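Local atomic coordinates of aryl acylamidase (bacterium CSBL00001, PDB entry 4YJI), a protein that belongs to the amidase signature enzymes and probably hydrolyses the amide bond of aryl acylamides such as the bound N-(4-hydroxyphenyl)acetamide. Residues V79-K84 with S125-Q130; G98-L103 with P134-R139. The protein carries 1 engineered substitution. All coordinates share one frame; numbering follows the deposited sequence.

Contact 1: V79-K84 with S125-Q130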
ATOM      1  N   VAL A  79     -10.382  -8.808 -14.724  1.00 14.10           N
ATOM      2  CA  VAL A  79      -9.100  -8.267 -14.277  1.00 13.75           C
ATOM      3  C   VAL A  79      -8.477  -9.145 -13.198  1.00 14.40           C
ATOM      4  O   VAL A  79      -9.071  -9.339 -12.149  1.00 15.99           O
ATOM      5  CB  VAL A  79      -9.259  -6.835 -13.728  1.00 14.20           C
ATOM      6  CG1 VAL A  79      -7.917  -6.313 -13.192  1.00 18.07           C
ATOM      7  CG2 VAL A  79      -9.785  -5.907 -14.813  1.00 15.88           C
ATOM      8  N   PRO A  80      -7.270  -9.683 -13.446  1.00 14.64           N
ATOM      9  CA  PRO A  80      -6.653 -10.561 -12.447  1.00 13.81           C
ATOM     10  C   PRO A  80      -6.007  -9.725 -11.351  1.00 15.00           C
ATOM     11  O   PRO A  80      -5.437  -8.679 -11.662  1.00 14.01           O
ATOM     12  CB  PRO A  80      -5.599 -11.320 -13.254  1.00 16.60           C
ATOM     13  CG  PRO A  80      -5.178 -10.312 -14.310  1.00 16.38           C
ATOM     14  CD  PRO A  80      -6.440  -9.554 -14.661  1.00 17.02           C
ATOM     15  N   THR A  81      -6.125 -10.157 -10.099  1.00 12.76           N
ATOM     16  CA  THR A  81      -5.487  -9.445  -8.997  1.00 13.60           C
ATOM     17  C   THR A  81      -5.173 -10.404  -7.841  1.00 16.17           C
ATOM     18  O   THR A  81      -5.538 -11.590  -7.869  1.00 17.36           O
ATOM     19  CB  THR A  81      -6.370  -8.264  -8.504  1.00 14.11           C
ATOM     20  OG1 THR A  81      -5.605  -7.411  -7.643  1.00 14.18           O
ATOM     21  CG2 THR A  81      -7.616  -8.770  -7.765  1.00 14.45           C
ATOM     22  N   LEU A  82      -4.448  -9.904  -6.850  1.00 13.32           N
ATOM     23  CA  LEU A  82      -4.153 -10.654  -5.641  1.00 14.80           C
ATOM     24  C   LEU A  82      -4.328  -9.759  -4.416  1.00 15.19           C
ATOM     25  O   LEU A  82      -4.143  -8.531  -4.502  1.00 15.78           O
ATOM     26  CB  LEU A  82      -2.726 -11.214  -5.676  1.00 14.33           C
ATOM     27  CG  LEU A  82      -2.422 -12.381  -6.615  1.00 15.55           C
ATOM     28  CD1 LEU A  82      -2.094 -11.888  -8.021  1.00 15.79           C
ATOM     29  CD2 LEU A  82      -1.277 -13.210  -6.050  1.00 17.99           C
ATOM     30  N   MET A  83      -4.685 -10.374  -3.289  1.00 13.77           N
ATOM     31  CA  MET A  83      -4.856  -9.648  -2.019  1.00 16.37           C
ATOM     32  C   MET A  83      -3.624  -9.837  -1.135  1.00 16.93           C
ATOM     33  O   MET A  83      -2.831 -10.739  -1.355  1.00 16.11           O
ATOM     34  CB  MET A  83      -6.105 -10.124  -1.269  1.00 16.95           C
ATOM     35  CG  MET A  83      -5.968 -11.540  -0.701  1.00 16.51           C
ATOM     36  SD  MET A  83      -7.366 -12.081   0.329  1.00 20.14           S
ATOM     37  CE  MET A  83      -7.338 -10.851   1.631  1.00 22.14           C
ATOM     38  N   LYS A  84      -3.486  -8.987  -0.124  1.00 14.47           N
ATOM     39  CA  LYS A  84      -2.341  -9.018   0.785  1.00 15.14           C
ATOM     40  C   LYS A  84      -2.554  -9.967   1.961  1.00 17.20           C
ATOM     41  O   LYS A  84      -3.623  -9.972   2.569  1.00 15.75           O
ATOM     42  CB  LYS A  84      -2.082  -7.604   1.298  1.00 17.05           C
ATOM     43  CG  LYS A  84      -0.951  -7.457   2.302  1.00 15.01           C
ATOM     44  CD  LYS A  84      -0.845  -5.986   2.710  1.00 15.68           C
ATOM     45  CE  LYS A  84       0.245  -5.765   3.737  1.00 17.56           C
ATOM     46  NZ  LYS A  84       0.318  -4.310   4.111  1.00 16.22           N
ATOM     47  N   SER A 125     -13.583  -8.890 -10.825  1.00 12.82           N
ATOM     48  CA  SER A 125     -12.150  -9.073 -10.860  1.00 12.94           C
ATOM     49  C   SER A 125     -11.882 -10.502 -10.369  1.00 17.71           C
ATOM     50  O   SER A 125     -12.641 -11.026  -9.557  1.00 16.39           O
ATOM     51  CB  SER A 125     -11.444  -8.026  -9.978  1.00 14.99           C
ATOM     52  OG  SER A 125     -10.041  -8.226  -9.980  1.00 22.24           O
ATOM     53  N   LEU A 126     -10.828 -11.130 -10.879  1.00 15.25           N
ATOM     54  CA  LEU A 126     -10.486 -12.510 -10.524  1.00 16.46           C
ATOM     55  C   LEU A 126      -9.315 -12.574  -9.536  1.00 16.53           C
ATOM     56  O   LEU A 126      -8.200 -12.168  -9.868  1.00 17.30           O
ATOM     57  CB  LEU A 126     -10.150 -13.290 -11.794  1.00 17.27           C
ATOM     58  CG  LEU A 126     -11.315 -13.319 -12.798  1.00 19.76           C
ATOM     59  CD1 LEU A 126     -10.879 -13.788 -14.196  1.00 21.15           C
ATOM     60  CD2 LEU A 126     -12.425 -14.198 -12.243  1.00 20.82           C
ATOM     61  N   LEU A 127      -9.566 -13.094  -8.338  1.00 15.13           N
ATOM     62  CA  LEU A 127      -8.533 -13.190  -7.295  1.00 16.18           C
ATOM     63  C   LEU A 127      -7.695 -14.452  -7.452  1.00 20.47           C
ATOM     64  O   LEU A 127      -8.217 -15.565  -7.357  1.00 19.41           O
ATOM     65  CB  LEU A 127      -9.165 -13.171  -5.902  1.00 20.11           C
ATOM     66  CG  LEU A 127      -9.431 -11.827  -5.219  1.00 26.83           C
ATOM     67  CD1 LEU A 127      -8.120 -11.140  -4.840  1.00 24.34           C
ATOM     68  CD2 LEU A 127     -10.285 -10.917  -6.076  1.00 26.45           C
ATOM     69  N   LEU A 128      -6.398 -14.293  -7.675  1.00 13.86           N
ATOM     70  CA  LEU A 128      -5.548 -15.458  -7.943  1.00 15.42           C
ATOM     71  C   LEU A 128      -4.758 -15.977  -6.735  1.00 18.47           C
ATOM     72  O   LEU A 128      -4.187 -17.073  -6.789  1.00 15.81           O
ATOM     73  CB  LEU A 128      -4.571 -15.144  -9.080  1.00 16.58           C
ATOM     74  CG  LEU A 128      -5.068 -15.509 -10.483  1.00 27.55           C
ATOM     75  CD1 LEU A 128      -6.154 -14.554 -10.964  1.00 24.69           C
ATOM     76  CD2 LEU A 128      -3.915 -15.544 -11.453  1.00 27.88           C
ATOM     77  N   GLY A 129      -4.709 -15.198  -5.657  1.00 15.57           N
ATOM     78  CA  GLY A 129      -3.938 -15.594  -4.490  1.00 13.25           C
ATOM     79  C   GLY A 129      -3.610 -14.447  -3.547  1.00 15.55           C
ATOM     80  O   GLY A 129      -4.274 -13.418  -3.575  1.00 13.80           O
ATOM     81  N   GLN A 130      -2.595 -14.648  -2.712  1.00 15.28           N
ATOM     82  CA  GLN A 130      -2.191 -13.669  -1.698  1.00 13.08           C
ATOM     83  C   GLN A 130      -0.727 -13.309  -1.840  1.00 15.67           C
ATOM     84  O   GLN A 130       0.077 -14.128  -2.290  1.00 15.82           O
ATOM     85  CB  GLN A 130      -2.417 -14.203  -0.286  1.00 14.16           C
ATOM     86  CG  GLN A 130      -3.843 -14.533   0.053  1.00 16.23           C
ATOM     87  CD  GLN A 130      -3.949 -15.155   1.426  1.00 19.28           C
ATOM     88  OE1 GLN A 130      -3.024 -15.834   1.886  1.00 22.60           O
ATOM     89  NE2 GLN A 130      -5.072 -14.927   2.094  1.00 20.06           N
TER
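Parallel strands 80-84 and 126-130 pair in the part of the central mixed sheet bordered by strand 48-51, beginning where Val79 meets Ser125 and Leu126. Val79 O takes two donors from opposite faces of its carbonyl plane: Leu126 N at 2.8 Å and Ser125 OG at 2.6 Å. Ser125 OG, set anti to the backbone N (chi1 178°), also rests on Thr81 CG2. Losing this hydroxyl, as with an alanine in its place, is likely to leave Val79 O one donor across the pair, Leu126 N, and a small gap beside the Thr81 methyl. Thr81 N bonds Leu126 O (2.9 Å), and a straight bond, 168° at the hydrogen, runs from Leu128 N to Thr81 O. A beta bulge then shifts the register by one residue, and Met83 N binds Gly129 O in its carbonyl plane at 3.1 Å. On the Thr81 face, both methyls of Leu127 lie against Thr81 CG2. Met83 and Gln130 run side by side, CG to CG 3.7 Å, while Gln130 NE2 turns to Pro94 O. Pro80 CB meets Leu128 CD1 on the other face, which helix 27-45 covers. With helix 115-122 between the strands, this is a beta-alpha-beta crossover carrying a beta bulge.

Contact 2: G98-L103 with P134-R139; sequences GGIRAL and PVYGFR. With TYL (N-(4-hydroxyphenyl)acetamide (tylenol)), chain C.
One wall of the N-(4-hydroxyphenyl)acetamide pocket is backed by Gly98 and Ile100 packing against a type II beta turn, Pro134-Gly137, closed by Gly137 N to Pro134 O. Gly98 lies flush on the start of the turn: its CA makes a C-H...O contact of 3.4 Å with Pro134 O, and a CB would clash with that oxygen. Gly98 O, in turn, sits 3.3 Å from Val135 CG2. Ile100 adds the apolar part. Its side chain crosses that of Val135 at about a right angle, CG1 3.8 Å from Val135 CG1, a branch held anti to its own backbone N (chi1 174°). The extended end of Ile100 (chi2 177°) carries CD1 on to CE2 of the Tyr136 ring, also at 3.8 Å. That ring is packed by helices 315-339 and 354-362, and its hydroxyl hydrogen-bonds Ser333 OG. Beyond Tyr136 the chain keeps curling: Phe138 N reaches back to Val135 O, and Phe138 is itself the centre of an inverse gamma turn. Gly137 offers bare backbone to the ligand, where a CB would collide with the ring carbon C1. Its carbonyl O accepts the ligand's amide N-H at 2.8 Å and 165°.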
ATOM      1  N   GLY A  98       1.390 -12.073   7.870  1.00 16.02           N
ATOM      2  CA  GLY A  98       2.703 -11.680   7.398  1.00 16.98           C
ATOM      3  C   GLY A  98       3.799 -12.693   7.697  1.00 19.66           C
ATOM      4  O   GLY A  98       4.929 -12.328   8.054  1.00 20.32           O
ATOM      5  N   GLY A  99       3.479 -13.970   7.537  1.00 21.12           N
ATOM      6  CA  GLY A  99       4.500 -15.001   7.594  1.00 20.34           C
ATOM      7  C   GLY A  99       4.784 -15.547   8.984  1.00 19.81           C
ATOM      8  O   GLY A  99       5.933 -15.874   9.306  1.00 23.22           O
ATOM      9  N   ILE A 100       3.750 -15.657   9.810  1.00 17.14           N
ATOM     10  CA  ILE A 100       3.882 -16.339  11.100  1.00 20.91           C
ATOM     11  C   ILE A 100       3.660 -17.842  10.914  1.00 23.24           C
ATOM     12  O   ILE A 100       2.531 -18.281  10.697  1.00 20.25           O
ATOM     13  CB  ILE A 100       2.882 -15.803  12.135  1.00 21.12           C
ATOM     14  CG1 ILE A 100       3.168 -14.333  12.467  1.00 19.21           C
ATOM     15  CG2 ILE A 100       2.906 -16.653  13.405  1.00 22.26           C
ATOM     16  CD1 ILE A 100       2.159 -13.730  13.441  1.00 19.99           C
ATOM     17  N   ARG A 101       4.731 -18.626  11.010  1.00 23.01           N
ATOM     18  CA  ARG A 101       4.652 -20.060  10.713  1.00 22.61           C
ATOM     19  C   ARG A 101       3.572 -20.782  11.526  1.00 24.19           C
ATOM     20  O   ARG A 101       2.885 -21.674  11.008  1.00 20.81           O
ATOM     21  CB  ARG A 101       6.011 -20.731  10.943  1.00 23.81           C
ATOM     22  CG  ARG A 101       5.972 -22.229  10.673  1.00 30.52           C
ATOM     23  CD  ARG A 101       7.353 -22.875  10.607  1.00 35.93           C
ATOM     24  NE  ARG A 101       7.281 -24.180   9.944  1.00 47.41           N
ATOM     25  CZ  ARG A 101       6.726 -25.268  10.478  1.00 44.31           C
ATOM     26  NH1 ARG A 101       6.191 -25.228  11.693  1.00 43.77           N
ATOM     27  NH2 ARG A 101       6.704 -26.404   9.794  1.00 48.67           N
ATOM     28  N   ALA A 102       3.400 -20.379  12.784  1.00 20.29           N
ATOM     29  CA  ALA A 102       2.426 -21.010  13.670  1.00 21.72           C
ATOM     30  C   ALA A 102       0.983 -20.917  13.160  1.00 23.91           C
ATOM     31  O   ALA A 102       0.112 -21.643  13.640  1.00 23.42           O
ATOM     32  CB  ALA A 102       2.514 -20.401  15.048  1.00 25.57           C
ATOM     33  N   LEU A 103       0.734 -20.004  12.218  1.00 20.60           N
ATOM     34  CA  LEU A 103      -0.615 -19.784  11.687  1.00 20.57           C
ATOM     35  C   LEU A 103      -0.824 -20.439  10.323  1.00 23.80           C
ATOM     36  O   LEU A 103      -1.844 -20.196   9.672  1.00 22.90           O
ATOM     37  CB  LEU A 103      -0.904 -18.272  11.572  1.00 19.07           C
ATOM     38  CG  LEU A 103      -1.069 -17.516  12.892  1.00 21.64           C
ATOM     39  CD1 LEU A 103      -1.184 -16.001  12.663  1.00 22.45           C
ATOM     40  CD2 LEU A 103      -2.283 -18.044  13.625  1.00 25.40           C
ATOM     41  N   PRO A 134       5.588  -8.453   5.798  1.00 15.08           N
ATOM     42  CA  PRO A 134       6.319  -8.757   7.032  1.00 16.06           C
ATOM     43  C   PRO A 134       5.367  -9.045   8.180  1.00 16.96           C
ATOM     44  O   PRO A 134       4.195  -8.664   8.104  1.00 16.31           O
ATOM     45  CB  PRO A 134       7.096  -7.473   7.304  1.00 15.94           C
ATOM     46  CG  PRO A 134       6.198  -6.402   6.747  1.00 15.53           C
ATOM     47  CD  PRO A 134       5.669  -7.026   5.460  1.00 14.02           C
ATOM     48  N   VAL A 135       5.867  -9.676   9.239  1.00 17.97           N
ATOM     49  CA  VAL A 135       5.039 -10.060  10.383  1.00 17.02           C
ATOM     50  C   VAL A 135       4.291  -8.882  11.005  1.00 18.05           C
ATOM     51  O   VAL A 135       4.899  -7.869  11.366  1.00 15.73           O
ATOM     52  CB  VAL A 135       5.896 -10.746  11.476  1.00 19.39           C
ATOM     53  CG1 VAL A 135       5.073 -11.012  12.736  1.00 16.15           C
ATOM     54  CG2 VAL A 135       6.508 -12.043  10.937  1.00 21.30           C
ATOM     55  N   TYR A 136       2.967  -9.021  11.102  1.00 17.19           N
ATOM     56  CA  TYR A 136       2.081  -7.984  11.645  1.00 17.44           C
ATOM     57  C   TYR A 136       2.219  -6.622  10.961  1.00 16.20           C
ATOM     58  O   TYR A 136       1.816  -5.599  11.519  1.00 17.63           O
ATOM     59  CB  TYR A 136       2.305  -7.818  13.154  1.00 17.90           C
ATOM     60  CG  TYR A 136       1.511  -8.789  13.995  1.00 16.41           C
ATOM     61  CD1 TYR A 136       0.121  -8.730  14.024  1.00 18.73           C
ATOM     62  CD2 TYR A 136       2.140  -9.762  14.773  1.00 16.71           C
ATOM     63  CE1 TYR A 136      -0.625  -9.611  14.800  1.00 20.33           C
ATOM     64  CE2 TYR A 136       1.396 -10.655  15.553  1.00 17.91           C
ATOM     65  CZ  TYR A 136       0.014 -10.570  15.557  1.00 20.28           C
ATOM     66  OH  TYR A 136      -0.752 -11.435  16.312  1.00 20.53           O
ATOM     67  N   GLY A 137       2.776  -6.615   9.752  1.00 14.46           N
ATOM     68  CA  GLY A 137       2.983  -5.391   8.997  1.00 15.10           C
ATOM     69  C   GLY A 137       3.997  -4.441   9.626  1.00 16.65           C
ATOM     70  O   GLY A 137       4.083  -3.271   9.245  1.00 19.17           O
ATOM     71  N   PHE A 138       4.785  -4.942  10.569  1.00 16.46           N
ATOM     72  CA  PHE A 138       5.501  -4.036  11.478  1.00 18.49           C
ATOM     73  C   PHE A 138       6.890  -3.616  10.977  1.00 19.28           C
ATOM     74  O   PHE A 138       7.863  -3.661  11.731  1.00 19.91           O
ATOM     75  CB  PHE A 138       5.617  -4.675  12.869  1.00 16.67           C
ATOM     76  CG  PHE A 138       5.511  -3.678  14.008  1.00 22.40           C
ATOM     77  CD1 PHE A 138       6.556  -2.824  14.299  1.00 26.89           C
ATOM     78  CD2 PHE A 138       4.370  -3.613  14.789  1.00 27.85           C
ATOM     79  CE1 PHE A 138       6.467  -1.906  15.339  1.00 24.72           C
ATOM     80  CE2 PHE A 138       4.279  -2.708  15.836  1.00 31.42           C
ATOM     81  CZ  PHE A 138       5.330  -1.844  16.103  1.00 22.50           C
ATOM     82  N   ARG A 139       6.965  -3.187   9.717  1.00 15.25           N
ATOM     83  CA  ARG A 139       8.165  -2.577   9.132  1.00 18.26           C
ATOM     84  C   ARG A 139       7.900  -2.153   7.690  1.00 17.58           C
ATOM     85  O   ARG A 139       6.950  -2.640   7.058  1.00 16.89           O
ATOM     86  CB  ARG A 139       9.368  -3.531   9.178  1.00 19.04           C
ATOM     87  CG  ARG A 139       9.131  -4.880   8.526  1.00 21.41           C
ATOM     88  CD  ARG A 139      10.321  -5.817   8.755  1.00 21.30           C
ATOM     89  NE  ARG A 139      10.483  -6.130  10.172  1.00 20.99           N
ATOM     90  CZ  ARG A 139      11.634  -6.472  10.747  1.00 27.59           C
ATOM     91  NH1 ARG A 139      12.753  -6.539  10.025  1.00 20.12           N
ATOM     92  NH2 ARG A 139      11.662  -6.733  12.053  1.00 22.67           N
TER
HETATM   93  C1  TYL C 502       0.940  -1.944   8.598  1.00 28.32           C
HETATM   94  C2  TYL C 502      -0.028  -2.180   7.628  1.00 24.65           C
HETATM   95  C3  TYL C 502      -1.288  -2.615   8.016  1.00 22.96           C
HETATM   96  C4  TYL C 502      -1.561  -2.818   9.363  1.00 30.67           C
HETATM   97  C5  TYL C 502      -0.589  -2.591  10.328  1.00 28.54           C
HETATM   98  C6  TYL C 502       0.672  -2.157   9.946  1.00 28.16           C
HETATM   99  N   TYL C 502       2.228  -1.511   8.233  1.00 23.20           N
HETATM  100  C   TYL C 502       2.475  -0.402   7.437  1.00 18.43           C
HETATM  101  CM  TYL C 502       3.928  -0.096   7.144  1.00 22.67           C
HETATM  102  O4  TYL C 502      -2.837  -3.262   9.764  1.00 36.25           O
HETATM  103  O   TYL C 502       1.566   0.289   7.001  1.00 17.19           O

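In the fold
From the N terminus, the chain runs through strand 80-84 into the loop holding 98-103, then along helix 115-122 into strand 126-131, and leaves it for the loop 134-139. Contact 1 joins the two strands and closes a loop of 40 residues; contact 2 joins the two loops that follow them and closes one of 30. Their segments alternate, so the closures cross rather than nest. The centres lie 20 Å apart: contact 1 sits in the sheet beside helices 13-21 and 27-45, and contact 2 next to the ligand, against helices 315-339 and 354-362. Lys84 NZ, at the end of the first strand, hydrogen-bonds Ser163 OG and Thr182 OG1, of residues that line the same pocket as Gly137.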